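PDB 3MC1: predicted phosphatase, HAD family from Clostridium acetobutylicum, which probably hydrolyses phosphate esters at a metal site as a member of the haloacid dehalogenase superfamily, its natural substrate not being established. Local coordinates for residues 181-187 and 201-207; 13-18 and 85-91; 4-10 and 161-167. One frame throughout, in Å; residues are numbered along the deposited sequence.

In the fold
From the N terminus, strand 6-9 runs to the metal site and pairs with strand 162-166; interaction 3 thereby closes a loop of 150 residues and joins two central strands of the parallel sheet. Nested within that loop, interaction 2 ties the loop after D10 and D12 to the return from helix 63-81, just before helix 91-101. Interaction 1 follows in series: strand 182-185, already hydrogen-bonded to strand 162-166, takes on the edge strand 202-204. The centres of interactions 1 and 2 lie about 14 Å apart, yet they touch where Y187 OH probably hydrogen-bonds T14 O at 2.8 Å; interactions 2 and 3 meet around D167.

Interaction 1. Residues 181-187 and 201-207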
# COMPACT_ATOMS: atom_id res chain seq x y z
N PRO A 181 5.09 -8.51 13.03
CA PRO A 181 5.63 -7.25 13.54
C PRO A 181 5.55 -6.31 12.34
O PRO A 181 5.51 -6.77 11.19
CB PRO A 181 7.07 -7.60 13.90
CG PRO A 181 7.39 -8.69 12.94
CD PRO A 181 6.14 -9.53 12.92
N SER A 182 5.50 -5.01 12.60
CA SER A 182 5.42 -4.05 11.52
C SER A 182 6.42 -2.92 11.67
O SER A 182 6.76 -2.51 12.78
CB SER A 182 4.01 -3.46 11.46
OG SER A 182 3.64 -2.87 12.69
N ILE A 183 6.92 -2.46 10.53
CA ILE A 183 7.82 -1.32 10.49
C ILE A 183 7.04 -0.26 9.73
O ILE A 183 6.67 -0.47 8.57
CB ILE A 183 9.11 -1.60 9.70
CG1 ILE A 183 9.90 -2.75 10.31
CG2 ILE A 183 9.96 -0.32 9.69
CD1 ILE A 183 11.20 -3.05 9.56
N GLY A 184 6.75 0.85 10.39
CA GLY A 184 6.03 1.91 9.73
C GLY A 184 7.03 2.91 9.19
O GLY A 184 8.06 3.16 9.83
N VAL A 185 6.77 3.46 8.01
CA VAL A 185 7.68 4.45 7.43
C VAL A 185 6.94 5.78 7.39
O VAL A 185 5.74 5.81 7.12
CB VAL A 185 8.14 4.05 6.01
CG1 VAL A 185 8.73 2.63 6.05
CG2 VAL A 185 6.98 4.12 5.03
N THR A 186 7.65 6.87 7.66
CA THR A 186 7.04 8.20 7.67
C THR A 186 7.29 9.02 6.41
O THR A 186 6.84 10.16 6.33
CB THR A 186 7.50 9.03 8.89
OG1 THR A 186 8.94 9.10 8.91
CG2 THR A 186 7.00 8.40 10.20
N TYR A 187 8.00 8.47 5.43
CA TYR A 187 8.25 9.20 4.20
C TYR A 187 7.06 9.06 3.26
O TYR A 187 7.04 9.60 2.16
CB TYR A 187 9.55 8.72 3.52
CG TYR A 187 9.57 7.25 3.13
CD1 TYR A 187 8.89 6.79 1.99
CD2 TYR A 187 10.28 6.32 3.89
CE1 TYR A 187 8.91 5.44 1.64
CE2 TYR A 187 10.31 4.97 3.55
CZ TYR A 187 9.63 4.53 2.43
OH TYR A 187 9.65 3.19 2.13
N ASN A 201 5.24 -1.50 15.41
CA ASN A 201 6.29 -2.13 16.19
C ASN A 201 7.66 -1.48 15.95
O ASN A 201 8.56 -1.58 16.78
CB ASN A 201 6.31 -3.63 15.87
CG ASN A 201 5.02 -4.34 16.28
OD1 ASN A 201 4.76 -4.54 17.47
ND2 ASN A 201 4.20 -4.71 15.30
N TYR A 202 7.80 -0.79 14.82
CA TYR A 202 9.05 -0.11 14.47
C TYR A 202 8.67 1.07 13.57
O TYR A 202 7.73 0.96 12.79
CB TYR A 202 9.97 -1.06 13.71
CG TYR A 202 10.06 -2.44 14.30
CD1 TYR A 202 11.14 -2.81 15.09
CD2 TYR A 202 9.03 -3.37 14.13
CE1 TYR A 202 11.19 -4.06 15.69
CE2 TYR A 202 9.08 -4.62 14.74
CZ TYR A 202 10.16 -4.96 15.52
OH TYR A 202 10.21 -6.17 16.16
N ILE A 203 9.39 2.18 13.68
CA ILE A 203 9.10 3.37 12.87
C ILE A 203 10.37 4.04 12.33
O ILE A 203 11.26 4.40 13.09
CB ILE A 203 8.30 4.42 13.68
CG1 ILE A 203 7.02 3.78 14.23
CG2 ILE A 203 7.94 5.59 12.79
CD1 ILE A 203 6.18 4.71 15.09
N VAL A 204 10.43 4.21 11.01
CA VAL A 204 11.58 4.83 10.36
C VAL A 204 11.17 6.00 9.47
O VAL A 204 10.05 6.06 8.97
CB VAL A 204 12.38 3.80 9.51
CG1 VAL A 204 12.78 2.62 10.38
CG2 VAL A 204 11.55 3.36 8.30
N ASN A 205 12.10 6.94 9.26
CA ASN A 205 11.80 8.12 8.46
C ASN A 205 12.41 8.15 7.06
O ASN A 205 12.21 9.12 6.32
CB ASN A 205 12.22 9.37 9.23
CG ASN A 205 13.66 9.30 9.67
OD1 ASN A 205 14.58 9.27 8.84
ND2 ASN A 205 13.88 9.27 10.98
N SER A 206 13.14 7.11 6.68
CA SER A 206 13.75 7.06 5.36
C SER A 206 13.94 5.62 4.91
O SER A 206 13.88 4.69 5.72
CB SER A 206 15.12 7.74 5.37
OG SER A 206 16.06 6.94 6.07
N VAL A 207 14.18 5.44 3.61
CA VAL A 207 14.39 4.11 3.04
C VAL A 207 15.66 3.49 3.60
O VAL A 207 15.74 2.28 3.80
CB VAL A 207 14.48 4.17 1.49
CG1 VAL A 207 14.80 2.79 0.92
CG2 VAL A 207 13.17 4.67 0.91
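Three backbone hydrogen bonds carry the pairing of 181-187 with 201-207: G184 N gives to Y202 O at 2.6 Å, V204 N to G184 O at 2.8 Å, and T186 N to V204 O at 2.9 Å. At the start of the ladder come a weak, poorly angled bond from Y202 N to S182 O at 2.9 Å and another weak one, N201 N to S182 OG, at 3.4 Å. CA-H...O contacts fill the gaps between these bonds, as from I203 CA to G184 O at 3.2 Å. The strands are parallel, their axes 4.4 Å apart and 26° askew, with I183 opposite Y202, G184 opposite I203 and V185 opposite V204. They are the two arms of a beta-alpha-beta unit whose crossover is helix 192-198, and they finish one side of the Rossmann-like HAD sheet: 182-185 bonds on its other flank to strand 162-166, while 202-204 is the edge strand. I183, V185, Y202 and V204 share one face, where V185 CG1 meets V204 CG2 at 3.7 Å and I183 CG1 meets Y202 CB at 3.8 Å; helix 207-215 packs there against I183 and V204. I203 lies on the opposite face, against helix 192-198. The Y202 ring presents its edge to P181, CE2 to CB at 3.7 Å. Past the strands, V207 CG2 sits over the Y187 ring face, 4.2 Å from its centroid, in a CH-pi contact, while Y187 OH bonds T14 O. S206 OG caps helix 207-215 at its N terminus, bonding E209 N.

Interaction 2. Residues 13-18 and 85-91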
# COMPACT_ATOMS: atom_id res chain seq x y z
N GLY A 13 2.76 4.73 -1.20
CA GLY A 13 3.29 5.33 0.01
C GLY A 13 4.45 4.59 0.68
O GLY A 13 4.99 5.06 1.68
N THR A 14 4.81 3.44 0.14
CA THR A 14 5.91 2.66 0.69
C THR A 14 6.94 2.40 -0.40
O THR A 14 8.13 2.65 -0.22
CB THR A 14 5.42 1.32 1.26
OG1 THR A 14 4.56 1.56 2.38
CG2 THR A 14 6.60 0.47 1.71
N LEU A 15 6.47 1.90 -1.54
CA LEU A 15 7.37 1.63 -2.65
C LEU A 15 7.29 2.75 -3.69
O LEU A 15 8.30 3.15 -4.27
CB LEU A 15 7.02 0.29 -3.31
CG LEU A 15 7.20 -0.97 -2.45
CD1 LEU A 15 6.71 -2.19 -3.22
CD2 LEU A 15 8.67 -1.12 -2.07
N THR A 16 6.09 3.28 -3.89
CA THR A 16 5.89 4.34 -4.88
C THR A 16 5.18 5.57 -4.33
O THR A 16 4.29 5.47 -3.50
CB THR A 16 5.04 3.81 -6.07
OG1 THR A 16 3.78 3.32 -5.57
CG2 THR A 16 5.74 2.66 -6.76
N ASP A 17 5.60 6.74 -4.81
CA ASP A 17 4.98 8.02 -4.45
C ASP A 17 3.92 8.17 -5.53
O ASP A 17 4.18 8.75 -6.59
CB ASP A 17 6.00 9.16 -4.56
CG ASP A 17 5.43 10.50 -4.14
OD1 ASP A 17 4.21 10.58 -3.85
OD2 ASP A 17 6.21 11.48 -4.11
N SER A 18 2.74 7.63 -5.27
CA SER A 18 1.65 7.64 -6.24
C SER A 18 0.55 8.68 -6.05
O SER A 18 -0.48 8.62 -6.73
CB SER A 18 1.01 6.25 -6.26
OG SER A 18 0.93 5.72 -4.95
N ASN A 85 2.95 8.48 -11.41
CA ASN A 85 3.52 7.76 -10.29
C ASN A 85 5.05 7.90 -10.33
O ASN A 85 5.62 8.30 -11.35
CB ASN A 85 3.15 6.30 -10.49
CG ASN A 85 2.96 5.55 -9.22
OD1 ASN A 85 3.54 5.86 -8.19
ND2 ASN A 85 2.14 4.50 -9.30
N LYS A 86 5.70 7.53 -9.23
CA LYS A 86 7.16 7.58 -9.13
C LYS A 86 7.59 6.59 -8.07
O LYS A 86 6.85 6.34 -7.12
CB LYS A 86 7.65 8.97 -8.70
CG LYS A 86 7.39 10.09 -9.69
CD LYS A 86 7.76 11.47 -9.11
CE LYS A 86 6.91 11.81 -7.89
NZ LYS A 86 7.12 13.22 -7.42
N VAL A 87 8.78 6.01 -8.22
CA VAL A 87 9.30 5.08 -7.23
C VAL A 87 10.10 5.94 -6.25
O VAL A 87 10.83 6.84 -6.68
CB VAL A 87 10.24 4.04 -7.88
CG1 VAL A 87 10.91 3.19 -6.81
CG2 VAL A 87 9.44 3.15 -8.81
N TYR A 88 9.96 5.70 -4.95
CA TYR A 88 10.70 6.48 -3.97
C TYR A 88 12.19 6.24 -4.15
O TYR A 88 12.60 5.11 -4.44
CB TYR A 88 10.30 6.10 -2.53
CG TYR A 88 8.96 6.65 -2.07
CD1 TYR A 88 8.79 8.00 -1.77
CD2 TYR A 88 7.86 5.80 -1.92
CE1 TYR A 88 7.56 8.49 -1.34
CE2 TYR A 88 6.64 6.28 -1.48
CZ TYR A 88 6.48 7.62 -1.20
OH TYR A 88 5.24 8.08 -0.81
N ASP A 89 12.99 7.29 -3.99
CA ASP A 89 14.44 7.15 -4.13
C ASP A 89 14.96 6.10 -3.14
O ASP A 89 14.51 6.04 -1.98
CB ASP A 89 15.15 8.48 -3.85
CG ASP A 89 14.82 9.55 -4.88
OD1 ASP A 89 14.78 9.23 -6.09
OD2 ASP A 89 14.60 10.71 -4.47
N GLY A 90 15.90 5.29 -3.60
CA GLY A 90 16.48 4.27 -2.74
C GLY A 90 15.74 2.95 -2.69
O GLY A 90 16.32 1.94 -2.31
N ILE A 91 14.48 2.94 -3.11
CA ILE A 91 13.70 1.70 -3.06
C ILE A 91 14.25 0.54 -3.87
O ILE A 91 14.38 -0.56 -3.34
CB ILE A 91 12.21 1.94 -3.47
CG1 ILE A 91 11.45 2.61 -2.32
CG2 ILE A 91 11.56 0.60 -3.83
CD1 ILE A 91 11.40 1.79 -1.04
O HOH W 1 1.53 2.51 -7.17
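G13 opens the segment with a positive phi of 82°, at which a CB would jam against the preceding carbonyl; its CA lies 3.5 Å from Y88 OH. The next residue, T14, has its CA-to-CB bond directed away from 85-91 but leaves its carbonyl beside I91, O to CD1 at 3.5 Å. L15 supplies the first backbone tie: its O accepts from Y88 N at 3.1 Å, and its CD2 packs on I91 CG2 at 3.8 Å. T16 forms a single bridge with V87, CA to CA 4.2 Å, and its OG1 shares a water with N85 ND2, at 2.9 and 3.0 Å respectively. At D17 the backbone bonds twice to K86, strongly from D17 N to K86 O at 2.7 Å and weakly from K86 N to D17 O at 3.3 Å. The D17 CB rests over the Y88 ring face, 4.0 Å from the centroid, while D17 OD2 makes a long salt bridge of 3.8 Å to K86 NZ. S18 brings CB within 3.2 Å of N85 OD1; its OG bonds D12, a sodium ligand. Y88 then starts a type II turn leading into helix 91-101. The strand-to-helix loop after D10 and D12 is consistent with HAD motif I; the segments flank a helical insertion, probably the cap domain, and pair where the chain leaves and re-enters the core.

Interaction 3. Residues 4-10 and 161-167; sequences YNYVLFD and DAIMIGD. With NA (sodium ion), chain C.
V7 and F9 share one sheet face with I163 and I165: V7 CG1 is 3.8 Å from I165 CD1, F9 CD1 3.9 Å from I165 CB. On the other, L8 CB meets SE of selenomethionine M164 (chi1 t, chi2 p) at 3.7 Å, and Y6 CB meets A162 CB at 3.6 Å. Extended strands 6-9 and 162-166 run parallel; their axes approach to 4.7 Å and cross at -23°, pairing Y6-A162 through F9-I165. Bonds run Y6 N-D161 O (2.9 Å), I163 N-Y6 O (3.2 Å), L8 N-I163 O (2.9 Å), I165 N-L8 O (2.8 Å), D10 N-I165 O (3.0 Å). At the N-terminal end D161 OD1 accepts from N5 N at 2.6 Å. At the C-terminal end sodium binds D10 OD2 (chi1 t) at 2.1 Å, D167 OD1 (chi1 p) at 2.3 Å, two waters (2.4 and 2.2 Å) and D12 O; D10 OD1 hydrogen-bonds T109 OG1, and D167 OD2 F189 N. Carboxylates gathered at parallel strand ends suit a cation, probably magnesium in the working enzyme, as in HAD phosphatases.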
# COMPACT_ATOMS: atom_id res chain seq x y z
N TYR A 4 14.11 -14.19 10.11
CA TYR A 4 12.84 -14.33 9.41
C TYR A 4 13.20 -14.21 7.92
O TYR A 4 14.15 -13.52 7.56
CB TYR A 4 11.83 -13.27 9.87
CG TYR A 4 12.24 -11.84 9.65
CD1 TYR A 4 12.02 -11.22 8.41
CD2 TYR A 4 12.89 -11.10 10.65
CE1 TYR A 4 12.44 -9.92 8.17
CE2 TYR A 4 13.31 -9.79 10.41
CZ TYR A 4 13.08 -9.21 9.17
OH TYR A 4 13.51 -7.92 8.92
N ASN A 5 12.46 -14.91 7.07
CA ASN A 5 12.76 -14.93 5.64
C ASN A 5 11.88 -14.09 4.72
O ASN A 5 12.24 -13.86 3.57
CB ASN A 5 12.71 -16.38 5.15
CG ASN A 5 13.78 -17.25 5.78
OD1 ASN A 5 14.97 -17.08 5.50
ND2 ASN A 5 13.37 -18.17 6.64
N TYR A 6 10.75 -13.62 5.22
CA TYR A 6 9.84 -12.86 4.38
C TYR A 6 9.62 -11.42 4.80
O TYR A 6 9.55 -11.10 5.98
CB TYR A 6 8.49 -13.57 4.31
CG TYR A 6 8.52 -14.86 3.54
CD1 TYR A 6 8.19 -14.90 2.18
CD2 TYR A 6 8.84 -16.07 4.17
CE1 TYR A 6 8.17 -16.10 1.47
CE2 TYR A 6 8.82 -17.27 3.47
CZ TYR A 6 8.48 -17.28 2.12
OH TYR A 6 8.44 -18.48 1.45
N VAL A 7 9.53 -10.55 3.79
CA VAL A 7 9.30 -9.14 4.02
C VAL A 7 8.14 -8.71 3.11
O VAL A 7 8.27 -8.73 1.88
CB VAL A 7 10.55 -8.30 3.65
CG1 VAL A 7 10.30 -6.84 3.96
CG2 VAL A 7 11.80 -8.81 4.42
N LEU A 8 7.01 -8.36 3.72
CA LEU A 8 5.84 -7.90 2.97
C LEU A 8 5.84 -6.36 2.94
O LEU A 8 6.16 -5.71 3.94
CB LEU A 8 4.55 -8.40 3.62
CG LEU A 8 4.10 -9.83 3.28
CD1 LEU A 8 5.15 -10.85 3.72
CD2 LEU A 8 2.74 -10.13 3.94
N PHE A 9 5.49 -5.79 1.79
CA PHE A 9 5.47 -4.35 1.60
C PHE A 9 4.12 -3.90 1.05
O PHE A 9 3.51 -4.61 0.25
CB PHE A 9 6.48 -3.91 0.53
CG PHE A 9 7.94 -4.12 0.89
CD1 PHE A 9 8.69 -3.08 1.43
CD2 PHE A 9 8.58 -5.33 0.61
CE1 PHE A 9 10.07 -3.24 1.67
CE2 PHE A 9 9.94 -5.50 0.85
CZ PHE A 9 10.69 -4.45 1.38
N ASP A 10 3.66 -2.73 1.48
CA ASP A 10 2.44 -2.20 0.89
C ASP A 10 3.01 -1.53 -0.37
O ASP A 10 4.24 -1.46 -0.52
CB ASP A 10 1.78 -1.16 1.79
CG ASP A 10 0.49 -0.62 1.18
OD1 ASP A 10 -0.25 -1.42 0.54
OD2 ASP A 10 0.21 0.58 1.34
N ASP A 161 8.02 -15.73 10.68
CA ASP A 161 8.99 -15.71 9.59
C ASP A 161 8.77 -14.54 8.63
O ASP A 161 9.26 -14.55 7.50
CB ASP A 161 8.90 -17.04 8.83
CG ASP A 161 10.07 -17.26 7.91
OD1 ASP A 161 11.20 -16.89 8.29
OD2 ASP A 161 9.87 -17.82 6.81
N ALA A 162 8.06 -13.51 9.08
CA ALA A 162 7.80 -12.37 8.22
C ALA A 162 7.47 -11.10 8.98
O ALA A 162 7.08 -11.15 10.14
CB ALA A 162 6.66 -12.71 7.27
N ILE A 163 7.63 -9.97 8.30
CA ILE A 163 7.32 -8.66 8.86
C ILE A 163 6.54 -7.88 7.80
O ILE A 163 6.59 -8.20 6.61
CB ILE A 163 8.60 -7.88 9.21
CG1 ILE A 163 9.42 -7.61 7.94
CG2 ILE A 163 9.44 -8.67 10.22
CD1 ILE A 163 10.52 -6.57 8.14
N MSE A 164 5.83 -6.84 8.23
CA MSE A 164 5.04 -6.02 7.31
C MSE A 164 5.56 -4.58 7.31
O MSE A 164 5.78 -4.00 8.36
CB MSE A 164 3.57 -6.04 7.75
CG MSE A 164 2.65 -5.14 6.94
SE MSE A 164 2.53 -5.68 5.08
CE MSE A 164 1.73 -4.04 4.35
N ILE A 165 5.79 -4.03 6.12
CA ILE A 165 6.27 -2.66 5.99
C ILE A 165 5.16 -1.82 5.36
O ILE A 165 4.65 -2.16 4.28
CB ILE A 165 7.54 -2.57 5.07
CG1 ILE A 165 8.78 -3.17 5.77
CG2 ILE A 165 7.86 -1.11 4.81
CD1 ILE A 165 8.59 -4.50 6.38
N GLY A 166 4.79 -0.72 6.02
CA GLY A 166 3.73 0.14 5.51
C GLY A 166 3.88 1.57 6.03
O GLY A 166 4.69 1.82 6.93
N ASP A 167 3.09 2.50 5.48
CA ASP A 167 3.15 3.91 5.88
C ASP A 167 1.93 4.41 6.65
O ASP A 167 1.96 5.51 7.21
CB ASP A 167 3.36 4.79 4.63
CG ASP A 167 2.22 4.66 3.62
OD1 ASP A 167 1.86 3.52 3.25
OD2 ASP A 167 1.69 5.72 3.18
NA NA C . 0.35 2.65 1.76
O HOH W 2 -0.29 4.92 1.53
O HOH W 3 -1.19 1.98 3.20